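Local atomic coordinates of 1-pyrroline-5-carboxylate dehydrogenase (PDB entry 1UZB), a protein that probably catalyses the NAD-dependent oxidation of glutamate semialdehyde, the open form of 1-pyrroline-5-carboxylate, to glutamate during proline breakdown. Residues P58-S62 against E395-I399; P94-R98 against V198-N202; F141-Y145 against T191-G196. All coordinates share one frame; numbering follows the deposited sequence.

Interaction 1 of 3, residues P58-S62 against E395-I399; sequences PSAPS and EGYFI
Two loops pass closest at Ser-59 and Gly-396, their CA atoms 4.2 Å apart, and a backbone hydrogen bond ties them just beside that point: Tyr-397 N donates to Pro-58 O over 3.1 Å, the donor lying almost on the extension of the carbonyl bond (175°). The missing side chain of Gly-396 allows this approach, because a beta carbon there would run into Ser-59 O and the ring of Phe-398. Tyr-397, the centre of an inverse gamma turn, has CG anti to its carbonyl carbon (chi1 -50°), which lays the ring along the two prolines. Its CD1 lies 3.9 Å from Pro-58 CB, while at the phenol end OH comes within 3.2 Å of Pro-61 CB. Within the aldehyde dehydrogenase fold the contact joins two connections of different sheets: 58-62 links strands 52-57 and 64-69 of the small four-stranded sheet, and 395-399 links strands 384-387 and 402-405 at one margin of the seven-stranded sheet. Glu-395 reaches back across the first loop. Its extended chain slides past the ring of Pro-61 in the opposite direction, with Glu-395 CG 3.4 Å from Pro-61 CG. The carboxylate thus arrives at Ser-62, where Glu-395 OE1 accepts a weak hydrogen bond from Ser-62 N at 3.5 Å and lies 3.1 Å from Ser-62 OG. At the other end of the contact, Phe-398 brings CZ to 3.8 Å from Ser-59 O, and one face of its ring carries Gly-396 C near the rim. Ser-59 OG turns to a different partner, Ala-354 N, and Pro-362 packs against Pro-58, Ser-59 and Phe-398, while helix 366-379 meets Tyr-397 through Ala-366 and Glu-369.

Interaction 2 of 3, residues P94-R98 against V198-N202; sequences PQEDR and VAVGN
The first turn of helix 95-111 meets the C-terminal end of helix 188-199, with the CA atoms of Arg-98 and Ala-199 6.0 Å apart and those of Gln-95 and Val-200 6.9 Å apart. The side chains of Gln-95 and Arg-98 close on one backbone oxygen, Ala-199 O. Gln-95 NE2 donates to Ala-199 O at 2.9 Å, and Arg-98 NE donates to the same Ala-199 O at 3.0 Å. The two donors come from opposite faces of the carbonyl plane, and the oxygen lies in the plane of the glutamine amide but is tilted from that of the guanidinium. Gln-95 has CG trans to its backbone nitrogen (chi1 -176°) and bends at chi2, which turns its amide back beside Arg-98. There Gln-95 OE1 accepts a nearly straight bond (168°) from Arg-98 NH2 at 2.9 Å, within the guanidinium plane, so that the two side chains hold each other's rotation. One guanidinium face lies over the peptide between Val-200 and Gly-201, with Val-200 C 3.4 Å above the plane. Arg-98 NH1 binds Trp-90 O, and Trp-90 NE1 in turn reaches Val-198 O. Bound to Ala-199 O, the cation sits at the carbonyl end of helix 188-199, whose partial negative charge would probably attract it. That end is a Schellman motif, with Gly-201 at positive phi (113°) as the C-prime residue, Gly-201 N bonded to Val-198 O and Asn-202 N to Pro-197 O.

Interaction 3 of 3, residues F141-Y145 against T191-G196; sequences FIEYY and TGMIVG
Phe-141 and Tyr-145 lay their rings against Gly-192 and Gly-196, which stand four residues apart on helix 188-199 and leave room for both rings between it and helix 128-149. The short axes approach to 9.4 Å and cross at -27°. Helix 188-199 leads from strand 165-180 to the parallel strand 203-207, making it the helix of a beta-alpha-beta crossover in what is, by family, the nucleotide-binding domain. Phe-141 CD1 lies 3.7 Å from Gly-192 CA, a place that a beta carbon on this glycine would claim. One turn on, Tyr-145 has CG opposite its carbonyl carbon (chi1 -67°), bringing CD1 to 3.6 Å from Gly-196 CA and CE1 to 3.6 Å from Gly-192 O. Val-195 CG2 meets the edge of the tyrosine ring, in its plane, 3.9 Å from Tyr-145 CD1. The phenol OH bonds to Gly-498 N, and the ring also meets that of Tyr-502. With an alanine in place of Tyr-145, Gly-498 N would probably lose its phenol partner and a gap would be likely to open beside Val-195 and Gly-196. Aliphatic contacts fill the neighbouring part of the interface. The side chains of Ile-142 and Thr-191 cross at about a right angle, Ile-142 CG1 lying 3.6 Å from Thr-191 CG2, and Ile-142 CG1 also approaches Val-195 CG2 at 4.3 Å. Ala-106 and Met-109 of helix 95-111 touch Ile-142 and Thr-191 respectively. No hydrogen bond joins the two segments. The threonine hydroxyl turns to the backbone just before its helix: with CG2 anti to the backbone nitrogen and facing Ile-142, Thr-191 OG1 bonds to Val-187 O.

In the fold
Interactions 2 and 3 are neighbours, with centres about 12 Å apart, and share helix 188-199: interaction 3 uses its middle and interaction 2 its C-terminal end, while Tyr-145 O and Ala-199 CB touch between them. Helices 95-111 and 128-149 supply their other sides, so the three helices form one packed group. Interaction 1 lies on the opposite side of the chain's centre, its centre about 42 Å from that of interaction 2 and 32 Å from that of interaction 3. The closures are concentric along the sequence: 141-145 with 191-196, then 94-98 with 198-202, then 58-62 with 395-399, the outermost bringing together loops 333 residues apart, from the four-stranded and seven-stranded sheets.

Interaction 1 of 3, residues P58-S62 against E395-I399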
loop_
_atom_site.group_PDB
_atom_site.type_symbol
_atom_site.label_atom_id
_atom_site.label_comp_id
_atom_site.label_asym_id
_atom_site.label_seq_id
_atom_site.Cartn_x
_atom_site.Cartn_y
_atom_site.Cartn_z
ATOM N N PRO A 58 -17.627 29.948 40.378
ATOM C CA PRO A 58 -18.730 30.715 39.784
ATOM C C PRO A 58 -20.117 30.349 40.303
ATOM O O PRO A 58 -21.076 31.097 40.098
ATOM C CB PRO A 58 -18.568 30.458 38.287
ATOM C CG PRO A 58 -17.965 29.080 38.243
ATOM C CD PRO A 58 -16.939 29.132 39.362
ATOM N N SER A 59 -20.225 29.201 40.965
ATOM C CA SER A 59 -21.496 28.762 41.529
ATOM C C SER A 59 -21.712 29.372 42.914
ATOM O O SER A 59 -22.830 29.391 43.425
ATOM C CB SER A 59 -21.540 27.233 41.627
ATOM O OG SER A 59 -21.563 26.643 40.338
ATOM N N ALA A 60 -20.627 29.863 43.504
ATOM C CA ALA A 60 -20.634 30.493 44.829
ATOM C C ALA A 60 -19.326 31.282 44.884
ATOM O O ALA A 60 -18.357 30.854 45.513
ATOM C CB ALA A 60 -20.661 29.428 45.919
ATOM N N PRO A 61 -19.292 32.455 44.228
ATOM C CA PRO A 61 -18.108 33.321 44.166
ATOM C C PRO A 61 -17.427 33.771 45.447
ATOM O O PRO A 61 -16.364 34.380 45.386
ATOM C CB PRO A 61 -18.579 34.491 43.298
ATOM C CG PRO A 61 -20.036 34.557 43.578
ATOM C CD PRO A 61 -20.445 33.104 43.581
ATOM N N SER A 62 -18.019 33.479 46.598
ATOM C CA SER A 62 -17.395 33.852 47.862
ATOM C C SER A 62 -16.373 32.772 48.213
ATOM O O SER A 62 -15.532 32.956 49.095
ATOM C CB SER A 62 -18.442 33.959 48.975
ATOM O OG SER A 62 -19.072 32.712 49.210
ATOM N N GLU A 395 -26.093 33.765 44.717
ATOM C CA GLU A 395 -24.784 34.398 44.632
ATOM C C GLU A 395 -24.099 34.029 43.317
ATOM O O GLU A 395 -23.398 34.846 42.722
ATOM C CB GLU A 395 -23.914 33.956 45.814
ATOM C CG GLU A 395 -22.537 34.599 45.854
ATOM C CD GLU A 395 -21.734 34.200 47.081
ATOM O OE1 GLU A 395 -21.398 33.002 47.220
ATOM O OE2 GLU A 395 -21.442 35.089 47.907
ATOM N N GLY A 396 -24.311 32.793 42.875
ATOM C CA GLY A 396 -23.714 32.329 41.633
ATOM C C GLY A 396 -24.162 33.140 40.430
ATOM O O GLY A 396 -25.180 33.829 40.478
ATOM N N TYR A 397 -23.406 33.053 39.340
ATOM C CA TYR A 397 -23.723 33.801 38.125
ATOM C C TYR A 397 -24.701 33.013 37.261
ATOM O O TYR A 397 -24.392 32.636 36.129
ATOM C CB TYR A 397 -22.433 34.086 37.351
ATOM C CG TYR A 397 -21.344 34.679 38.218
ATOM C CD1 TYR A 397 -20.096 34.067 38.318
ATOM C CD2 TYR A 397 -21.567 35.846 38.951
ATOM C CE1 TYR A 397 -19.093 34.598 39.128
ATOM C CE2 TYR A 397 -20.568 36.387 39.763
ATOM C CZ TYR A 397 -19.335 35.759 39.846
ATOM O OH TYR A 397 -18.341 36.287 40.641
ATOM N N PHE A 398 -25.896 32.794 37.797
ATOM C CA PHE A 398 -26.919 32.022 37.109
ATOM C C PHE A 398 -27.820 32.838 36.189
ATOM O O PHE A 398 -28.472 33.790 36.618
ATOM C CB PHE A 398 -27.777 31.287 38.140
ATOM C CG PHE A 398 -26.985 30.425 39.083
ATOM C CD1 PHE A 398 -26.234 29.355 38.606
ATOM C CD2 PHE A 398 -26.986 30.685 40.451
ATOM C CE1 PHE A 398 -25.494 28.555 39.477
ATOM C CE2 PHE A 398 -26.251 29.891 41.329
ATOM C CZ PHE A 398 -25.504 28.825 40.840
ATOM N N ILE A 399 -27.848 32.446 34.919
ATOM C CA ILE A 399 -28.679 33.096 33.915
ATOM C C ILE A 399 -29.606 32.038 33.326
ATOM O O ILE A 399 -29.176 30.930 33.002
ATOM C CB ILE A 399 -27.824 33.713 32.787
ATOM C CG1 ILE A 399 -26.877 34.762 33.372
ATOM C CG2 ILE A 399 -28.724 34.349 31.739
ATOM C CD1 ILE A 399 -25.954 35.401 32.360
#

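Interaction 2 of 3, residues P94-R98 against V198-N202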
loop_
_atom_site.group_PDB
_atom_site.type_symbol
_atom_site.label_atom_id
_atom_site.label_comp_id
_atom_site.label_asym_id
_atom_site.label_seq_id
_atom_site.Cartn_x
_atom_site.Cartn_y
_atom_site.Cartn_z
ATOM N N PRO A 94 14.452 11.424 19.490
ATOM C CA PRO A 94 13.835 10.674 18.395
ATOM C C PRO A 94 12.331 10.865 18.580
ATOM O O PRO A 94 11.854 10.955 19.715
ATOM C CB PRO A 94 14.260 9.236 18.679
ATOM C CG PRO A 94 15.610 9.410 19.310
ATOM C CD PRO A 94 15.396 10.582 20.248
ATOM N N GLN A 95 11.583 10.930 17.485
ATOM C CA GLN A 95 10.144 11.125 17.602
ATOM C C GLN A 95 9.502 10.028 18.450
ATOM O O GLN A 95 8.572 10.290 19.213
ATOM C CB GLN A 95 9.486 11.177 16.221
ATOM C CG GLN A 95 7.989 11.474 16.277
ATOM C CD GLN A 95 7.684 12.755 17.033
ATOM O OE1 GLN A 95 8.124 13.838 16.644
ATOM N NE2 GLN A 95 6.934 12.636 18.120
ATOM N N GLU A 96 10.005 8.801 18.336
ATOM C CA GLU A 96 9.447 7.701 19.115
ATOM C C GLU A 96 9.527 7.983 20.616
ATOM O O GLU A 96 8.621 7.620 21.379
ATOM C CB GLU A 96 10.175 6.393 18.794
ATOM C CG GLU A 96 9.871 5.818 17.409
ATOM C CD GLU A 96 10.613 6.519 16.285
ATOM O OE1 GLU A 96 10.338 6.193 15.109
ATOM O OE2 GLU A 96 11.472 7.380 16.566
ATOM N N ASP A 97 10.610 8.636 21.028
ATOM C CA ASP A 97 10.830 8.990 22.430
ATOM C C ASP A 97 9.866 10.085 22.886
ATOM O O ASP A 97 9.303 10.013 23.980
ATOM C CB ASP A 97 12.276 9.461 22.644
ATOM C CG ASP A 97 13.292 8.335 22.535
ATOM O OD1 ASP A 97 12.952 7.247 22.028
ATOM O OD2 ASP A 97 14.448 8.552 22.955
ATOM N N ARG A 98 9.675 11.103 22.051
ATOM C CA ARG A 98 8.756 12.178 22.411
ATOM C C ARG A 98 7.326 11.652 22.468
ATOM O O ARG A 98 6.554 12.012 23.361
ATOM C CB ARG A 98 8.846 13.333 21.405
ATOM C CG ARG A 98 10.147 14.135 21.483
ATOM C CD ARG A 98 10.046 15.450 20.711
ATOM N NE ARG A 98 9.895 15.212 19.279
ATOM C CZ ARG A 98 10.858 15.397 18.383
ATOM N NH1 ARG A 98 12.052 15.842 18.756
ATOM N NH2 ARG A 98 10.644 15.091 17.112
ATOM N N VAL A 198 4.612 20.569 21.095
ATOM C CA VAL A 198 5.646 19.865 21.847
ATOM C C VAL A 198 5.940 18.469 21.301
ATOM O O VAL A 198 7.090 18.035 21.283
ATOM C CB VAL A 198 5.249 19.765 23.343
ATOM C CG1 VAL A 198 6.137 18.767 24.076
ATOM C CG2 VAL A 198 5.360 21.138 23.989
ATOM N N ALA A 199 4.905 17.774 20.845
ATOM C CA ALA A 199 5.070 16.421 20.324
ATOM C C ALA A 199 6.114 16.323 19.220
ATOM O O ALA A 199 6.893 15.365 19.173
ATOM C CB ALA A 199 3.733 15.896 19.815
ATOM N N VAL A 200 6.139 17.315 18.338
ATOM C CA VAL A 200 7.077 17.297 17.228
ATOM C C VAL A 200 8.396 18.021 17.472
ATOM O O VAL A 200 9.168 18.237 16.535
ATOM C CB VAL A 200 6.420 17.839 15.934
ATOM C CG1 VAL A 200 5.283 16.917 15.509
ATOM C CG2 VAL A 200 5.915 19.259 16.151
ATOM N N GLY A 201 8.658 18.414 18.718
ATOM C CA GLY A 201 9.937 19.039 19.010
ATOM C C GLY A 201 10.007 20.496 19.412
ATOM O O GLY A 201 11.100 21.010 19.630
ATOM N N ASN A 202 8.870 21.176 19.497
ATOM C CA ASN A 202 8.874 22.576 19.909
ATOM C C ASN A 202 8.796 22.632 21.429
ATOM O O ASN A 202 8.554 21.615 22.089
ATOM C CB ASN A 202 7.658 23.305 19.332
ATOM C CG ASN A 202 7.660 23.346 17.822
ATOM O OD1 ASN A 202 8.372 24.143 17.212
ATOM N ND2 ASN A 202 6.862 22.480 17.207
#

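Interaction 3 of 3, residues F141-Y145 against T191-G196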
loop_
_atom_site.group_PDB
_atom_site.type_symbol
_atom_site.label_atom_id
_atom_site.label_comp_id
_atom_site.label_asym_id
_atom_site.label_seq_id
_atom_site.Cartn_x
_atom_site.Cartn_y
_atom_site.Cartn_z
ATOM N N PHE A 141 -6.509 14.369 22.739
ATOM C CA PHE A 141 -5.484 15.168 22.068
ATOM C C PHE A 141 -4.100 14.557 22.266
ATOM O O PHE A 141 -3.317 14.454 21.321
ATOM C CB PHE A 141 -5.472 16.608 22.595
ATOM C CG PHE A 141 -6.502 17.505 21.968
ATOM C CD1 PHE A 141 -7.295 18.320 22.768
ATOM C CD2 PHE A 141 -6.658 17.571 20.585
ATOM C CE1 PHE A 141 -8.230 19.190 22.207
ATOM C CE2 PHE A 141 -7.588 18.439 20.013
ATOM C CZ PHE A 141 -8.375 19.249 20.826
ATOM N N ILE A 142 -3.794 14.153 23.495
ATOM C CA ILE A 142 -2.491 13.569 23.782
ATOM C C ILE A 142 -2.289 12.265 23.011
ATOM O O ILE A 142 -1.260 12.075 22.361
ATOM C CB ILE A 142 -2.323 13.299 25.291
ATOM C CG1 ILE A 142 -2.495 14.600 26.082
ATOM C CG2 ILE A 142 -0.947 12.714 25.557
ATOM C CD1 ILE A 142 -2.549 14.393 27.587
ATOM N N GLU A 143 -3.276 11.376 23.078
ATOM C CA GLU A 143 -3.199 10.090 22.390
ATOM C C GLU A 143 -3.115 10.259 20.874
ATOM O O GLU A 143 -2.339 9.573 20.203
ATOM C CB GLU A 143 -4.426 9.235 22.727
ATOM C CG GLU A 143 -4.542 8.789 24.179
ATOM C CD GLU A 143 -3.623 7.631 24.526
ATOM O OE1 GLU A 143 -3.044 7.022 23.606
ATOM O OE2 GLU A 143 -3.489 7.318 25.728
ATOM N N TYR A 144 -3.912 11.180 20.340
ATOM C CA TYR A 144 -3.937 11.423 18.905
ATOM C C TYR A 144 -2.639 12.046 18.402
ATOM O O TYR A 144 -2.022 11.529 17.470
ATOM C CB TYR A 144 -5.117 12.329 18.538
ATOM C CG TYR A 144 -5.319 12.471 17.047
ATOM C CD1 TYR A 144 -6.098 11.555 16.332
ATOM C CD2 TYR A 144 -4.694 13.495 16.340
ATOM C CE1 TYR A 144 -6.244 11.663 14.947
ATOM C CE2 TYR A 144 -4.831 13.608 14.964
ATOM C CZ TYR A 144 -5.605 12.693 14.275
ATOM O OH TYR A 144 -5.736 12.818 12.911
ATOM N N TYR A 145 -2.219 13.150 19.012
ATOM C CA TYR A 145 -0.994 13.816 18.581
ATOM C C TYR A 145 0.254 12.945 18.764
ATOM O O TYR A 145 1.197 13.052 17.982
ATOM C CB TYR A 145 -0.840 15.161 19.303
ATOM C CG TYR A 145 -1.892 16.193 18.924
ATOM C CD1 TYR A 145 -2.298 17.164 19.837
ATOM C CD2 TYR A 145 -2.486 16.193 17.656
ATOM C CE1 TYR A 145 -3.268 18.108 19.509
ATOM C CE2 TYR A 145 -3.466 17.135 17.313
ATOM C CZ TYR A 145 -3.851 18.086 18.245
ATOM O OH TYR A 145 -4.839 18.996 17.935
ATOM N N THR A 191 -4.565 21.616 26.965
ATOM C CA THR A 191 -3.691 20.478 26.702
ATOM C C THR A 191 -3.340 20.311 25.224
ATOM O O THR A 191 -2.166 20.169 24.869
ATOM C CB THR A 191 -4.334 19.177 27.202
ATOM O OG1 THR A 191 -4.493 19.241 28.625
ATOM C CG2 THR A 191 -3.467 17.982 26.854
ATOM N N GLY A 192 -4.353 20.328 24.361
ATOM C CA GLY A 192 -4.111 20.161 22.939
ATOM C C GLY A 192 -3.180 21.192 22.333
ATOM O O GLY A 192 -2.279 20.862 21.554
ATOM N N MET A 193 -3.396 22.452 22.691
ATOM C CA MET A 193 -2.590 23.549 22.167
ATOM C C MET A 193 -1.125 23.469 22.576
ATOM O O MET A 193 -0.251 24.008 21.891
ATOM C CB MET A 193 -3.161 24.887 22.630
ATOM C CG MET A 193 -4.555 25.180 22.121
ATOM S SD MET A 193 -5.126 26.777 22.721
ATOM C CE MET A 193 -4.327 27.780 21.539
ATOM N N ILE A 194 -0.865 22.799 23.695
ATOM C CA ILE A 194 0.488 22.634 24.214
ATOM C C ILE A 194 1.174 21.380 23.672
ATOM O O ILE A 194 2.272 21.454 23.117
ATOM C CB ILE A 194 0.484 22.520 25.761
ATOM C CG1 ILE A 194 0.011 23.832 26.389
ATOM C CG2 ILE A 194 1.875 22.145 26.266
ATOM C CD1 ILE A 194 -0.188 23.743 27.886
ATOM N N VAL A 195 0.519 20.229 23.820
ATOM C CA VAL A 195 1.135 18.976 23.402
ATOM C C VAL A 195 1.298 18.779 21.903
ATOM O O VAL A 195 2.164 18.018 21.482
ATOM C CB VAL A 195 0.404 17.742 24.023
ATOM C CG1 VAL A 195 0.389 17.862 25.543
ATOM C CG2 VAL A 195 -1.007 17.619 23.482
ATOM N N GLY A 196 0.484 19.453 21.097
ATOM C CA GLY A 196 0.627 19.321 19.655
ATOM C C GLY A 196 1.999 19.833 19.242
ATOM O O GLY A 196 2.801 19.097 18.659
#